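Local structure of single-stranded DNA-binding protein WHY3, chloroplastic (Arabidopsis thaliana, 4KOQ) at residues His13-Gly18 against Ile137-Ala142; Lys102-Leu107 against Ser123-Leu128; Gln66-Ser71 against Phe89-Phe94. The protein binds single-stranded DNA, maintaining genome stability in chloroplasts and mediating transcriptional repression of the kinesin gene KP1 in the nucleus. All blocks are in the same frame, centred on the assembly; numbering follows the deposited sequence.

Contact 1: His13-Gly18 against Ile137-Ala142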
# COMPACT_ATOMS: atom_id res chain seq x y z
N HIS A 13 -12.09 -4.13 14.25
CA HIS A 13 -12.29 -2.73 13.98
C HIS A 13 -13.79 -2.49 14.00
O HIS A 13 -14.53 -3.12 13.27
CB HIS A 13 -11.66 -2.38 12.64
CG HIS A 13 -12.01 -1.00 12.15
ND1 HIS A 13 -11.58 0.15 12.77
CD2 HIS A 13 -12.77 -0.61 11.10
CE1 HIS A 13 -12.06 1.20 12.12
NE2 HIS A 13 -12.79 0.76 11.11
N SER A 14 -14.23 -1.57 14.87
CA SER A 14 -15.66 -1.29 15.04
C SER A 14 -16.15 0.10 14.61
O SER A 14 -15.46 1.11 14.74
CB SER A 14 -16.01 -1.50 16.50
OG SER A 14 -15.63 -2.81 16.87
N ILE A 15 -17.40 0.13 14.18
CA ILE A 15 -18.12 1.33 13.83
C ILE A 15 -19.40 1.29 14.61
O ILE A 15 -20.16 0.34 14.49
CB ILE A 15 -18.39 1.36 12.35
CG1 ILE A 15 -17.05 1.37 11.61
CG2 ILE A 15 -19.20 2.59 11.94
CD1 ILE A 15 -17.15 0.95 10.18
N TYR A 16 -19.61 2.32 15.43
CA TYR A 16 -20.76 2.37 16.32
C TYR A 16 -21.70 3.48 15.89
O TYR A 16 -21.31 4.64 15.79
CB TYR A 16 -20.28 2.66 17.73
CG TYR A 16 -19.37 1.62 18.28
CD1 TYR A 16 -19.86 0.41 18.71
CD2 TYR A 16 -18.00 1.85 18.37
CE1 TYR A 16 -19.03 -0.55 19.20
CE2 TYR A 16 -17.16 0.89 18.88
CZ TYR A 16 -17.68 -0.30 19.30
OH TYR A 16 -16.87 -1.27 19.80
N LYS A 17 -22.95 3.13 15.59
CA LYS A 17 -23.88 4.13 15.17
C LYS A 17 -25.13 4.10 16.04
O LYS A 17 -25.24 3.31 16.99
CB LYS A 17 -24.24 3.94 13.68
CG LYS A 17 -23.08 4.24 12.71
CD LYS A 17 -22.65 5.73 12.76
CE LYS A 17 -21.30 5.92 12.11
NZ LYS A 17 -21.44 6.03 10.65
N GLY A 18 -26.08 4.96 15.70
CA GLY A 18 -27.26 5.15 16.52
C GLY A 18 -28.11 3.92 16.74
O GLY A 18 -28.60 3.69 17.85
N ILE A 137 -26.53 -0.40 8.70
CA ILE A 137 -25.66 0.57 9.36
C ILE A 137 -25.11 1.50 8.30
O ILE A 137 -24.64 1.07 7.26
CB ILE A 137 -24.59 -0.10 10.19
CG1 ILE A 137 -23.87 0.95 11.07
CG2 ILE A 137 -23.63 -0.86 9.29
CD1 ILE A 137 -22.80 0.39 11.99
N PRO A 138 -25.24 2.80 8.52
CA PRO A 138 -24.62 3.77 7.62
C PRO A 138 -23.14 4.00 7.95
O PRO A 138 -22.75 4.03 9.12
CB PRO A 138 -25.40 5.06 7.90
CG PRO A 138 -25.81 4.91 9.31
CD PRO A 138 -26.00 3.45 9.59
N ILE A 139 -22.35 4.13 6.90
CA ILE A 139 -20.89 4.24 6.99
C ILE A 139 -20.56 5.53 6.25
O ILE A 139 -20.91 5.66 5.07
CB ILE A 139 -20.24 3.00 6.27
CG1 ILE A 139 -20.75 1.66 6.87
CG2 ILE A 139 -18.74 2.98 6.31
CD1 ILE A 139 -20.43 1.51 8.35
N THR A 140 -19.91 6.48 6.90
CA THR A 140 -19.51 7.72 6.23
C THR A 140 -18.45 7.48 5.20
O THR A 140 -17.75 6.46 5.25
CB THR A 140 -18.99 8.81 7.20
OG1 THR A 140 -17.76 8.38 7.81
CG2 THR A 140 -20.04 9.15 8.30
N LYS A 141 -18.24 8.44 4.30
CA LYS A 141 -17.16 8.35 3.32
C LYS A 141 -15.80 8.15 4.02
O LYS A 141 -14.97 7.37 3.54
CB LYS A 141 -17.14 9.62 2.43
CG LYS A 141 -16.05 9.68 1.40
CD LYS A 141 -16.16 11.00 0.63
CE LYS A 141 -15.07 11.18 -0.40
NZ LYS A 141 -15.04 12.61 -0.87
N ALA A 142 -15.58 8.86 5.13
CA ALA A 142 -14.33 8.76 5.90
C ALA A 142 -14.16 7.38 6.52
O ALA A 142 -13.08 6.80 6.48
CB ALA A 142 -14.32 9.79 6.97

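Contact 2: Lys102-Leu107 against Ser123-Leu128. With PO4 (phosphate ion), chain B.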
# COMPACT_ATOMS: atom_id res chain seq x y z
N LYS A 102 -32.00 -23.68 3.34
CA LYS A 102 -32.99 -23.25 4.33
C LYS A 102 -32.72 -21.84 4.87
O LYS A 102 -33.65 -21.17 5.33
CB LYS A 102 -33.05 -24.24 5.47
CG LYS A 102 -33.65 -25.59 5.06
CD LYS A 102 -33.63 -26.55 6.21
CE LYS A 102 -34.02 -27.97 5.77
NZ LYS A 102 -34.00 -28.88 6.93
N VAL A 103 -31.46 -21.41 4.82
CA VAL A 103 -31.07 -20.09 5.33
C VAL A 103 -30.24 -19.37 4.29
O VAL A 103 -29.32 -19.95 3.69
CB VAL A 103 -30.29 -20.22 6.64
CG1 VAL A 103 -29.80 -18.84 7.14
CG2 VAL A 103 -31.16 -20.88 7.68
N ARG A 104 -30.57 -18.10 4.05
CA ARG A 104 -29.81 -17.29 3.12
C ARG A 104 -29.32 -16.04 3.85
O ARG A 104 -30.09 -15.40 4.53
CB ARG A 104 -30.72 -16.89 1.97
CG ARG A 104 -30.05 -16.18 0.82
CD ARG A 104 -30.89 -16.31 -0.46
NE ARG A 104 -31.40 -15.03 -0.95
CZ ARG A 104 -32.64 -14.57 -0.78
NH1 ARG A 104 -33.55 -15.29 -0.13
NH2 ARG A 104 -32.98 -13.39 -1.28
N LYS A 105 -28.05 -15.71 3.67
CA LYS A 105 -27.52 -14.46 4.22
C LYS A 105 -27.13 -13.61 3.05
O LYS A 105 -26.42 -14.06 2.16
CB LYS A 105 -26.30 -14.71 5.07
CG LYS A 105 -26.55 -15.55 6.32
CD LYS A 105 -25.27 -15.63 7.16
CE LYS A 105 -25.51 -16.24 8.51
NZ LYS A 105 -24.28 -16.24 9.30
N VAL A 106 -27.60 -12.37 3.07
CA VAL A 106 -27.35 -11.45 2.01
C VAL A 106 -26.75 -10.19 2.59
O VAL A 106 -27.36 -9.53 3.44
CB VAL A 106 -28.65 -11.05 1.30
CG1 VAL A 106 -28.31 -10.17 0.11
CG2 VAL A 106 -29.41 -12.29 0.85
N LEU A 107 -25.57 -9.84 2.09
CA LEU A 107 -24.94 -8.57 2.48
C LEU A 107 -25.05 -7.66 1.29
O LEU A 107 -24.67 -8.02 0.20
CB LEU A 107 -23.46 -8.75 2.81
CG LEU A 107 -22.75 -7.44 3.14
CD1 LEU A 107 -23.26 -6.87 4.45
CD2 LEU A 107 -21.26 -7.61 3.21
N SER A 123 -28.96 -9.20 5.84
CA SER A 123 -30.29 -9.77 6.04
C SER A 123 -30.07 -11.26 6.11
O SER A 123 -29.44 -11.82 5.24
CB SER A 123 -31.24 -9.35 4.89
OG SER A 123 -32.44 -10.13 4.84
N VAL A 124 -30.56 -11.88 7.18
CA VAL A 124 -30.41 -13.31 7.35
C VAL A 124 -31.85 -13.88 7.35
O VAL A 124 -32.62 -13.54 8.21
CB VAL A 124 -29.74 -13.64 8.68
CG1 VAL A 124 -29.62 -15.13 8.85
CG2 VAL A 124 -28.32 -12.97 8.78
N GLN A 125 -32.15 -14.74 6.39
CA GLN A 125 -33.52 -15.07 6.07
C GLN A 125 -33.72 -16.55 6.29
O GLN A 125 -33.00 -17.36 5.71
CB GLN A 125 -33.82 -14.71 4.62
CG GLN A 125 -33.55 -13.24 4.27
CD GLN A 125 -33.45 -13.01 2.78
OE1 GLN A 125 -33.77 -13.88 1.98
NE2 GLN A 125 -32.97 -11.83 2.39
N ASN A 126 -34.65 -16.89 7.16
CA ASN A 126 -35.07 -18.27 7.35
C ASN A 126 -36.49 -18.41 6.87
O ASN A 126 -37.42 -18.04 7.60
CB ASN A 126 -34.99 -18.65 8.83
CG ASN A 126 -35.31 -20.11 9.07
OD1 ASN A 126 -36.12 -20.72 8.36
ND2 ASN A 126 -34.67 -20.69 10.08
N LYS A 127 -36.67 -18.92 5.66
CA LYS A 127 -37.98 -18.95 5.00
C LYS A 127 -38.97 -19.90 5.68
O LYS A 127 -40.13 -19.54 5.88
CB LYS A 127 -37.84 -19.33 3.52
CG LYS A 127 -37.47 -20.78 3.29
CD LYS A 127 -37.09 -21.03 1.84
CE LYS A 127 -35.61 -20.85 1.62
NZ LYS A 127 -35.12 -19.49 2.03
N LEU A 128 -38.50 -21.10 6.02
CA LEU A 128 -39.35 -22.07 6.71
C LEU A 128 -39.91 -21.51 8.03
O LEU A 128 -40.99 -21.90 8.48
CB LEU A 128 -38.57 -23.37 7.00
CG LEU A 128 -37.51 -23.32 8.11
CD1 LEU A 128 -37.65 -24.52 9.04
CD2 LEU A 128 -36.10 -23.27 7.52
P PO4 B . -21.28 -16.69 6.42
O1 PO4 B . -21.66 -15.95 7.67
O2 PO4 B . -22.37 -17.65 6.02
O3 PO4 B . -21.05 -15.77 5.27
O4 PO4 B . -19.98 -17.41 6.68

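Contact 3: Gln66-Ser71 against Phe89-Phe94. With PO4 (phosphate ion), chain B.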
# COMPACT_ATOMS: atom_id res chain seq x y z
N GLN A 66 -25.63 -10.80 13.96
CA GLN A 66 -25.62 -11.61 12.77
C GLN A 66 -24.25 -11.45 12.15
O GLN A 66 -23.70 -10.38 12.17
CB GLN A 66 -26.70 -11.16 11.80
CG GLN A 66 -28.12 -11.25 12.36
CD GLN A 66 -28.61 -12.65 12.57
OE1 GLN A 66 -28.10 -13.61 12.00
NE2 GLN A 66 -29.63 -12.80 13.43
N VAL A 67 -23.72 -12.54 11.62
CA VAL A 67 -22.37 -12.52 11.06
C VAL A 67 -22.32 -12.90 9.59
O VAL A 67 -23.18 -13.61 9.06
CB VAL A 67 -21.44 -13.46 11.85
CG1 VAL A 67 -21.60 -13.16 13.33
CG2 VAL A 67 -21.75 -14.87 11.55
N PHE A 68 -21.28 -12.41 8.92
CA PHE A 68 -21.11 -12.66 7.51
C PHE A 68 -19.61 -12.76 7.26
O PHE A 68 -18.86 -11.96 7.80
CB PHE A 68 -21.75 -11.52 6.70
CG PHE A 68 -21.90 -11.84 5.22
CD1 PHE A 68 -23.05 -12.44 4.75
CD2 PHE A 68 -20.92 -11.48 4.30
CE1 PHE A 68 -23.23 -12.72 3.40
CE2 PHE A 68 -21.08 -11.76 2.93
CZ PHE A 68 -22.24 -12.40 2.50
N SER A 69 -19.18 -13.78 6.53
CA SER A 69 -17.77 -13.97 6.21
C SER A 69 -17.41 -13.44 4.83
O SER A 69 -17.75 -14.06 3.83
CB SER A 69 -17.45 -15.47 6.23
OG SER A 69 -17.65 -15.98 7.53
N LEU A 70 -16.67 -12.33 4.78
CA LEU A 70 -16.32 -11.70 3.52
C LEU A 70 -15.08 -12.34 2.95
O LEU A 70 -14.03 -12.29 3.59
CB LEU A 70 -15.97 -10.23 3.74
CG LEU A 70 -16.92 -9.06 3.56
CD1 LEU A 70 -16.05 -7.79 3.51
CD2 LEU A 70 -17.79 -9.18 2.34
N SER A 71 -15.20 -12.94 1.77
CA SER A 71 -14.09 -13.57 1.09
C SER A 71 -13.16 -12.55 0.45
O SER A 71 -13.51 -11.37 0.25
CB SER A 71 -14.60 -14.51 0.00
OG SER A 71 -15.06 -13.72 -1.08
N PHE A 89 -23.98 -9.70 -1.95
CA PHE A 89 -23.41 -11.04 -1.82
C PHE A 89 -24.39 -11.99 -1.15
O PHE A 89 -24.97 -11.65 -0.13
CB PHE A 89 -22.16 -10.98 -0.95
CG PHE A 89 -21.20 -9.91 -1.33
CD1 PHE A 89 -20.79 -9.75 -2.64
CD2 PHE A 89 -20.69 -9.07 -0.37
CE1 PHE A 89 -19.86 -8.72 -2.98
CE2 PHE A 89 -19.77 -8.08 -0.70
CZ PHE A 89 -19.35 -7.91 -2.00
N PHE A 90 -24.52 -13.19 -1.70
CA PHE A 90 -25.43 -14.19 -1.18
C PHE A 90 -24.68 -15.42 -0.70
O PHE A 90 -23.93 -16.02 -1.46
CB PHE A 90 -26.39 -14.65 -2.28
CG PHE A 90 -27.15 -13.53 -2.93
CD1 PHE A 90 -26.55 -12.73 -3.89
CD2 PHE A 90 -28.46 -13.27 -2.58
CE1 PHE A 90 -27.25 -11.68 -4.48
CE2 PHE A 90 -29.17 -12.23 -3.19
CZ PHE A 90 -28.56 -11.44 -4.13
N HIS A 91 -24.91 -15.80 0.55
CA HIS A 91 -24.26 -16.95 1.14
C HIS A 91 -25.30 -17.90 1.73
O HIS A 91 -26.20 -17.47 2.45
CB HIS A 91 -23.35 -16.55 2.28
CG HIS A 91 -22.07 -15.87 1.84
ND1 HIS A 91 -21.09 -15.50 2.74
CD2 HIS A 91 -21.64 -15.45 0.62
CE1 HIS A 91 -20.10 -14.90 2.09
NE2 HIS A 91 -20.40 -14.86 0.81
N ASP A 92 -25.10 -19.19 1.47
CA ASP A 92 -25.80 -20.25 2.17
C ASP A 92 -24.84 -20.89 3.17
O ASP A 92 -23.89 -21.55 2.77
CB ASP A 92 -26.28 -21.31 1.18
CG ASP A 92 -27.01 -22.47 1.86
OD1 ASP A 92 -26.92 -22.61 3.10
OD2 ASP A 92 -27.67 -23.24 1.14
N PRO A 93 -25.08 -20.70 4.47
CA PRO A 93 -24.18 -21.14 5.54
C PRO A 93 -24.15 -22.66 5.71
O PRO A 93 -23.28 -23.18 6.40
CB PRO A 93 -24.77 -20.52 6.80
CG PRO A 93 -25.88 -19.67 6.38
CD PRO A 93 -26.26 -20.00 5.00
N PHE A 94 -25.11 -23.35 5.11
CA PHE A 94 -25.19 -24.80 5.25
C PHE A 94 -25.10 -25.43 3.88
O PHE A 94 -25.66 -26.51 3.66
CB PHE A 94 -26.49 -25.22 5.94
CG PHE A 94 -26.74 -24.54 7.25
CD1 PHE A 94 -26.01 -24.89 8.38
CD2 PHE A 94 -27.72 -23.57 7.37
CE1 PHE A 94 -26.25 -24.26 9.60
CE2 PHE A 94 -27.96 -22.93 8.58
CZ PHE A 94 -27.23 -23.28 9.70
P PO4 B . -21.28 -16.69 6.42
O1 PO4 B . -21.66 -15.95 7.67
O2 PO4 B . -22.37 -17.65 6.02
O3 PO4 B . -21.05 -15.77 5.27
O4 PO4 B . -19.98 -17.41 6.68

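Contact 1: His13-Gly18 against Ile137-Ala142
Ile15 and Ile139 cross at about a right angle and meet by their outer methyls, CD1 of Ile15 lying 3.8 Å from CD1 of Ile139. The same Ile139 methyl also reaches the other branch of its partner, 3.9 Å from Ile15 CG2. The two backbones are too far apart for strand pairing, with 7.9 Å between the CA atoms of Ile15 and Ile139, and the link is therefore made by side chains, against each other or against backbone carbonyls. Ile137 completes the tight part: its CD1 lies against the carbonyl oxygen Ile15 O at 3.6 Å, and its CG1 is 3.8 Å from CG of Lys17, whose chain passes across it.

The polar side is more open, and Lys17, Pro138 and Thr140 there are all partly exposed. The last bend of the lysine, chi4 83°, turns NZ to the backbone of the facing strand, where it donates to Pro138 O at 2.8 Å. The ammonium stands above the carbonyl plane, 40° out of it. Its main polar partner is Glu143, in a salt bridge, while Thr140 offers CG2 as a mere neighbour 4.1 Å from NZ. By similarity, Lys17 begins a region required for single-stranded DNA binding.

Strands 9-16 and 131-140 are each outermost, within this chain, in one of the two antiparallel sheets of the Whirly domain. The first pairs with strand 20-33 and the second with strand 117-126. Thr140 caps helix 141-158, and Glu143 in its first turn, besides holding Lys17, accepts from Thr140 N; Phe144 of this helix packs on Ile139.

Contact 2: Lys102-Leu107 against Ser123-Leu128
The beta hairpin of strands 103-111 and 117-126 holds this contact near its open end, where Arg104 pairs with Gln125 and Val106 with Ser123. Both are antiparallel hydrogen-bonded pairs. Arg104 N donates to Gln125 O at 3.0 Å and Gln125 N returns to Arg104 O at 2.9 Å. Val106 N to Ser123 O is also 2.9 Å, with an N-H...O angle of 168°, so the bond is nearly straight. Between them Lys105 and Val124 form a non-hydrogen-bonded pair with CA atoms only 4.4 Å apart.

The 164° between the strand directions fits a gently twisted antiparallel sheet, in which strands 87-91 and 131-140 flank the hairpin. On the face of Lys105 and Val124, the two side chains run side by side, Lys105 CG lying 4.0 Å from Val124 CG2. The lysine, extended beyond CG, carries NZ to Val67 O and, at 3.1 Å, to O1 of a phosphate ion, donating to both.

On the other face Gln125 lies beside Arg104 with the amide and guanidinium planes 84° apart; the short approach of their ends has poor hydrogen-bond geometry and remains doubtful. Gln125 NE2 donates to Ser123 OG at 3.0 Å, in its own amide plane, and also rests 3.9 Å from Val106 CG2. An alanine here would probably leave Ser123 OG with one partner fewer, Asp132 remaining, and uncover the Val106 methyl.

Contact 3: Gln66-Ser71 against Phe89-Phe94
Strands 66-70 and 89-91 pass each other at 108° with their axes 9.0 Å apart, so Phe68 and His91 meet through side chains rather than as a backbone pair. Each strand is outermost, within this chain, in one of the two antiparallel four-stranded sheets of the Whirly domain, and the contact lies buried where these sheets face each other.

Phe68 and His91 form an offset stack, their centroids 4.0 Å apart and their planes only 15° from parallel. The overlap is uneven: Phe68 CZ sits over the middle of the imidazole, whereas His91 ND1 lies toward the rim of the phenyl ring. Phe68 CG is anti to the backbone N (chi1 -167°), and the ring's far end reaches strand 89-91, where CZ also touches Phe89 CB at 3.7 Å. Beyond it, Leu70 CD2 packs 3.8 Å from Phe89 CE2.

The imidazole is fixed at its edge as well. NE2 bonds to Glu74 of helix 72-79, and Ser69 O lies in the ring plane, 3.0 Å from His91 CE1. ND1 donates to O3 of a phosphate ion that probably comes from the crystallisation liquor; the modelled 2.5 Å is unusually short and its exact value doubtful. Ser69 grips the same ion twice, through OG to O4 at 2.9 Å and through its backbone N to O3 at 3.0 Å, in a nearly straight bond.

Contacts 2 and 3 are neighbours, their centres about 10 Å apart. They share the sheet in which strands 87-91 and 103-111 pair, through His91 N with Lys105 O and Phe89 N with Leu107 O, both 2.8 Å. One phosphate ion joins them, held by Lys105 from contact 2 and by Ser69 and His91 from contact 3. Contact 1 stands apart, its centre about 24 Å from contact 2 and 20 Å from contact 3, touching neither. Like contact 3 it bridges the two sheets, but through the other strand that is outermost in each within this chain. Along the chain it encloses both, and it alone includes part of the region required, by similarity, for single-stranded DNA binding.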